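Local coordinates for VMB-1 (Vibrio alginolyticus, PDB 6JV4), which probably hydrolyses beta-lactam antibiotics to substituted beta-amino acids, as a zinc-dependent metallo-beta-lactamase of subclass B1, at residues Val21-Ser26 and Gly37-Val42; Ala49-Thr54 and Gln63-Ile68. All coordinates share one frame; numbering follows the deposited sequence.

Contact 1: Val21-Ser26 and Gly37-Val42; sequences VYQHIS and GASGLV
The imidazole of His24 lies flat over the backbone of Gly40, the residue paired with it on the adjacent antiparallel strand. With CG in the crowded position between backbone N and carbonyl carbon (chi1 65°), the ring folds across the strand pair, and Gly40 CA sits 3.6 Å from the His24 ring centroid, a CH-pi contact over the face. Gly40 presents only backbone to the ring, which lies close over its CA, C and N. The rotation of the ring is fixed at both nitrogens: NE2 is hydrogen-bonded to Asp53 O, while ND1 meets a water in the ring plane at 2.8 Å. That water also bonds to Ser26 OG and donates to Ala38 O; Ser26 OG has a second partner in Trp56 N. Six backbone hydrogen bonds join Tyr22, His24 and Ser26 to Val42, Gly40 and Ala38. Tyr22 N to Val42 O is nearly straight (172°), whereas His24 N approaches Gly40 O from above the carbonyl plane and is the most bent, at 144°. Strands 21-30 and 36-45 form a beta hairpin in one sheet of the alpha-beta/beta-alpha metallo-beta-lactamase sandwich, and its Ala38 end adjoins the zinc ligands His205 and Asp86. On the opposite face Gln23, Ser39 and Leu41 are also buried and well packed. There Gln23, with CG anti to the backbone N and an extended chain, sends NE2 to Ser39 OG at 2.9 Å, the acceptor lying in the amide plane, and Leu41 CD2 rests 4.0 Å from Gln23 CA. The contact loosens at two partly exposed residues. The side chain of Ile25 comes nearest to the partner strand with CG2, 3.8 Å from Ala38 O, and Tyr22, on the His24 face, leads its ring away from Val42 to meet Trp67 edge-to-face.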
# COMPACT_ATOMS: atom_id res chain seq x y z
N VAL A 21 -0.40 14.91 -1.86
CA VAL A 21 -0.41 13.54 -1.27
C VAL A 21 -1.28 13.55 -0.02
O VAL A 21 -0.91 14.24 0.96
CB VAL A 21 1.02 13.03 -0.98
CG1 VAL A 21 1.03 11.59 -0.49
CG2 VAL A 21 1.91 13.10 -2.23
N TYR A 22 -2.31 12.70 0.01
CA TYR A 22 -3.15 12.49 1.19
C TYR A 22 -3.02 11.04 1.62
O TYR A 22 -2.82 10.16 0.76
CB TYR A 22 -4.60 12.83 0.89
CG TYR A 22 -4.81 14.32 0.76
CD1 TYR A 22 -5.37 15.06 1.80
CD2 TYR A 22 -4.44 14.97 -0.40
CE1 TYR A 22 -5.58 16.43 1.67
CE2 TYR A 22 -4.66 16.34 -0.55
CZ TYR A 22 -5.21 17.06 0.50
OH TYR A 22 -5.41 18.41 0.32
N GLN A 23 -3.05 10.85 2.91
CA GLN A 23 -3.12 9.53 3.52
C GLN A 23 -4.59 9.20 3.76
O GLN A 23 -5.24 9.90 4.55
CB GLN A 23 -2.32 9.55 4.81
CG GLN A 23 -2.28 8.24 5.59
CD GLN A 23 -1.55 8.44 6.90
OE1 GLN A 23 -1.19 9.55 7.27
NE2 GLN A 23 -1.30 7.39 7.65
N HIS A 24 -5.10 8.11 3.21
CA HIS A 24 -6.45 7.60 3.56
C HIS A 24 -6.33 6.52 4.63
O HIS A 24 -5.38 5.75 4.60
CB HIS A 24 -7.25 7.11 2.37
CG HIS A 24 -6.77 5.92 1.61
ND1 HIS A 24 -6.94 4.59 2.07
CD2 HIS A 24 -6.29 5.84 0.35
CE1 HIS A 24 -6.49 3.77 1.11
NE2 HIS A 24 -6.13 4.52 0.04
N ILE A 25 -7.23 6.56 5.62
CA ILE A 25 -7.05 5.77 6.85
C ILE A 25 -8.37 5.05 7.15
O ILE A 25 -9.45 5.68 7.04
CB ILE A 25 -6.60 6.62 8.03
CG1 ILE A 25 -5.38 7.47 7.66
CG2 ILE A 25 -6.32 5.72 9.23
CD1 ILE A 25 -4.96 8.43 8.71
N SER A 26 -8.28 3.78 7.46
CA SER A 26 -9.46 2.98 7.86
C SER A 26 -9.01 2.02 8.94
O SER A 26 -7.86 2.10 9.36
CB SER A 26 -10.15 2.35 6.69
OG SER A 26 -9.27 1.80 5.75
N GLY A 37 -5.28 -0.16 12.38
CA GLY A 37 -5.46 0.94 11.44
C GLY A 37 -4.75 0.58 10.13
O GLY A 37 -3.78 -0.15 10.19
N ALA A 38 -5.27 1.03 9.01
CA ALA A 38 -4.67 0.74 7.69
C ALA A 38 -4.55 2.04 6.92
O ALA A 38 -5.52 2.83 6.90
CB ALA A 38 -5.51 -0.23 6.94
N SER A 39 -3.43 2.24 6.24
CA SER A 39 -3.18 3.44 5.42
C SER A 39 -3.03 3.08 3.94
O SER A 39 -2.39 2.10 3.62
CB SER A 39 -1.92 4.14 5.84
OG SER A 39 -2.00 4.61 7.17
N GLY A 40 -3.56 3.95 3.09
CA GLY A 40 -3.12 4.04 1.69
C GLY A 40 -2.92 5.50 1.36
O GLY A 40 -3.02 6.35 2.30
N LEU A 41 -2.76 5.82 0.09
CA LEU A 41 -2.53 7.20 -0.34
C LEU A 41 -3.52 7.60 -1.43
O LEU A 41 -3.99 6.76 -2.20
CB LEU A 41 -1.10 7.44 -0.79
CG LEU A 41 0.01 7.11 0.23
CD1 LEU A 41 1.35 7.39 -0.41
CD2 LEU A 41 -0.12 7.93 1.50
N VAL A 42 -3.69 8.90 -1.54
CA VAL A 42 -4.26 9.54 -2.75
C VAL A 42 -3.20 10.49 -3.28
O VAL A 42 -2.69 11.31 -2.47
CB VAL A 42 -5.57 10.29 -2.48
CG1 VAL A 42 -6.02 11.02 -3.71
CG2 VAL A 42 -6.67 9.37 -1.97
O HOH W 1 -7.23 3.03 4.36

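Contact 2: Ala49-Thr54 and Gln63-Ile68; sequences AHMIDT and QLIEWI
Met51 reaches from strand 49-52 to the helix with its thioether chain drawn out: CG is anti to the carbonyl carbon (chi1 -66°), and both following torsions are close to extended. This shape brings the terminal methyl against the helix, where CE lies 3.7 Å from Ile65 CG1 and 4.0 Å from Leu64 CD2. Leu64 comes to meet it tip to tip, its CG anti to the backbone N (chi1 -177°), and its CD2 also lies 4.0 Å from Met51 SD. Ile65 instead crosses the methionine at about a right angle; its CB bond does not aim at the strand, but CG1 bends back to touch CE. One helical turn beyond Leu64, Ile68 has CG1 anti to the carbonyl carbon, which leaves CG2 anti to the backbone N and 3.6 Å from Ala49 CB. The short alanine thus lets the helix come in closely, while Met51 spans a wider gap. Every side chain meeting here is buried and apolar. Strand 48-52, helix 58-70 and the parallel strand 74-79 form a beta-alpha-beta unit, and this is the characteristic packing of its crossover helix against the sheet.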
# COMPACT_ATOMS: atom_id res chain seq x y z
N ALA A 49 -6.49 12.28 -9.97
CA ALA A 49 -6.14 11.66 -8.68
C ALA A 49 -5.96 10.17 -8.89
O ALA A 49 -6.59 9.57 -9.80
CB ALA A 49 -7.22 11.88 -7.65
N HIS A 50 -5.17 9.59 -7.99
CA HIS A 50 -4.80 8.17 -8.08
C HIS A 50 -4.79 7.59 -6.68
O HIS A 50 -4.35 8.29 -5.76
CB HIS A 50 -3.43 8.06 -8.72
CG HIS A 50 -3.34 8.71 -10.06
ND1 HIS A 50 -3.53 7.99 -11.22
CD2 HIS A 50 -3.04 9.97 -10.43
CE1 HIS A 50 -3.33 8.80 -12.26
NE2 HIS A 50 -3.03 10.00 -11.80
N MET A 51 -5.30 6.38 -6.53
CA MET A 51 -5.25 5.68 -5.22
C MET A 51 -4.06 4.74 -5.17
O MET A 51 -3.80 4.01 -6.17
CB MET A 51 -6.51 4.86 -4.96
CG MET A 51 -7.70 5.68 -4.80
SD MET A 51 -9.07 4.52 -4.35
CE MET A 51 -10.42 5.59 -4.81
N ILE A 52 -3.42 4.66 -4.01
CA ILE A 52 -2.45 3.61 -3.65
C ILE A 52 -3.12 2.82 -2.52
O ILE A 52 -3.25 3.40 -1.44
CB ILE A 52 -1.08 4.20 -3.28
CG1 ILE A 52 -0.48 4.98 -4.47
CG2 ILE A 52 -0.17 3.09 -2.80
CD1 ILE A 52 0.77 5.70 -4.09
N ASP A 53 -3.60 1.63 -2.84
CA ASP A 53 -4.47 0.78 -2.00
C ASP A 53 -5.88 1.41 -1.95
O ASP A 53 -6.03 2.64 -2.03
CB ASP A 53 -3.89 0.47 -0.63
CG ASP A 53 -2.70 -0.49 -0.64
OD1 ASP A 53 -2.28 -0.98 -1.77
OD2 ASP A 53 -2.28 -0.88 0.50
N THR A 54 -6.87 0.55 -1.80
CA THR A 54 -8.24 0.97 -1.46
C THR A 54 -8.38 1.02 0.06
O THR A 54 -7.75 0.23 0.79
CB THR A 54 -9.27 0.07 -2.16
OG1 THR A 54 -9.07 -1.30 -1.80
CG2 THR A 54 -9.23 0.18 -3.67
N GLN A 63 -16.80 6.70 -0.14
CA GLN A 63 -16.64 8.04 0.49
C GLN A 63 -15.38 8.72 -0.06
O GLN A 63 -15.40 9.96 -0.31
CB GLN A 63 -16.58 7.92 2.00
CG GLN A 63 -17.91 7.48 2.61
CD GLN A 63 -17.71 6.89 3.99
OE1 GLN A 63 -16.61 6.93 4.54
NE2 GLN A 63 -18.77 6.34 4.59
N LEU A 64 -14.32 7.94 -0.27
CA LEU A 64 -13.06 8.51 -0.80
C LEU A 64 -13.30 9.02 -2.23
O LEU A 64 -12.81 10.13 -2.55
CB LEU A 64 -11.95 7.46 -0.77
CG LEU A 64 -10.58 7.98 -1.22
CD1 LEU A 64 -10.15 9.19 -0.40
CD2 LEU A 64 -9.53 6.87 -1.15
N ILE A 65 -13.98 8.25 -3.06
CA ILE A 65 -14.29 8.68 -4.46
C ILE A 65 -15.13 9.96 -4.41
O ILE A 65 -14.82 10.93 -5.16
CB ILE A 65 -14.99 7.54 -5.21
CG1 ILE A 65 -13.98 6.43 -5.53
CG2 ILE A 65 -15.69 8.03 -6.48
CD1 ILE A 65 -14.64 5.15 -5.90
N GLU A 66 -16.10 10.04 -3.51
CA GLU A 66 -16.95 11.27 -3.37
C GLU A 66 -16.05 12.46 -3.01
O GLU A 66 -16.21 13.56 -3.59
CB GLU A 66 -18.05 11.09 -2.32
CG GLU A 66 -19.17 10.18 -2.76
CD GLU A 66 -20.01 9.53 -1.66
OE1 GLU A 66 -20.70 8.50 -1.97
OE2 GLU A 66 -19.98 10.03 -0.49
N TRP A 67 -15.14 12.29 -2.06
CA TRP A 67 -14.25 13.39 -1.60
C TRP A 67 -13.36 13.85 -2.73
O TRP A 67 -13.23 15.08 -2.92
CB TRP A 67 -13.41 12.95 -0.41
CG TRP A 67 -12.42 13.97 0.06
CD1 TRP A 67 -12.64 14.96 0.97
CD2 TRP A 67 -11.03 14.02 -0.28
NE1 TRP A 67 -11.47 15.64 1.21
CE2 TRP A 67 -10.47 15.10 0.45
CE3 TRP A 67 -10.21 13.31 -1.15
CZ2 TRP A 67 -9.12 15.45 0.35
CZ3 TRP A 67 -8.88 13.66 -1.26
CH2 TRP A 67 -8.35 14.73 -0.53
N ILE A 68 -12.77 12.91 -3.47
CA ILE A 68 -11.89 13.25 -4.63
C ILE A 68 -12.70 14.08 -5.64
O ILE A 68 -12.21 15.14 -6.05
CB ILE A 68 -11.29 11.98 -5.26
CG1 ILE A 68 -10.29 11.34 -4.29
CG2 ILE A 68 -10.63 12.30 -6.60
CD1 ILE A 68 -9.80 9.99 -4.76

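Overall arrangement
Both contacts are buried, and they share one sheet, in which strands 36-45 and 48-52 are neighbours joined by a Leu41 O to Ile52 N hydrogen bond. Contact 1 acts within the sheet, through backbone pairing and a polar network running toward the zinc site; contact 2 lies away from that site and fastens a helix to a sheet face through apolar side chains alone. The same helix 58-70 spans the two, because Leu64 and Ile68 also touch Val42 of the hairpin. A further hydrogen bond, from the His24 side chain rather than the backbone, ties the hairpin to the loop that follows strand 48-52.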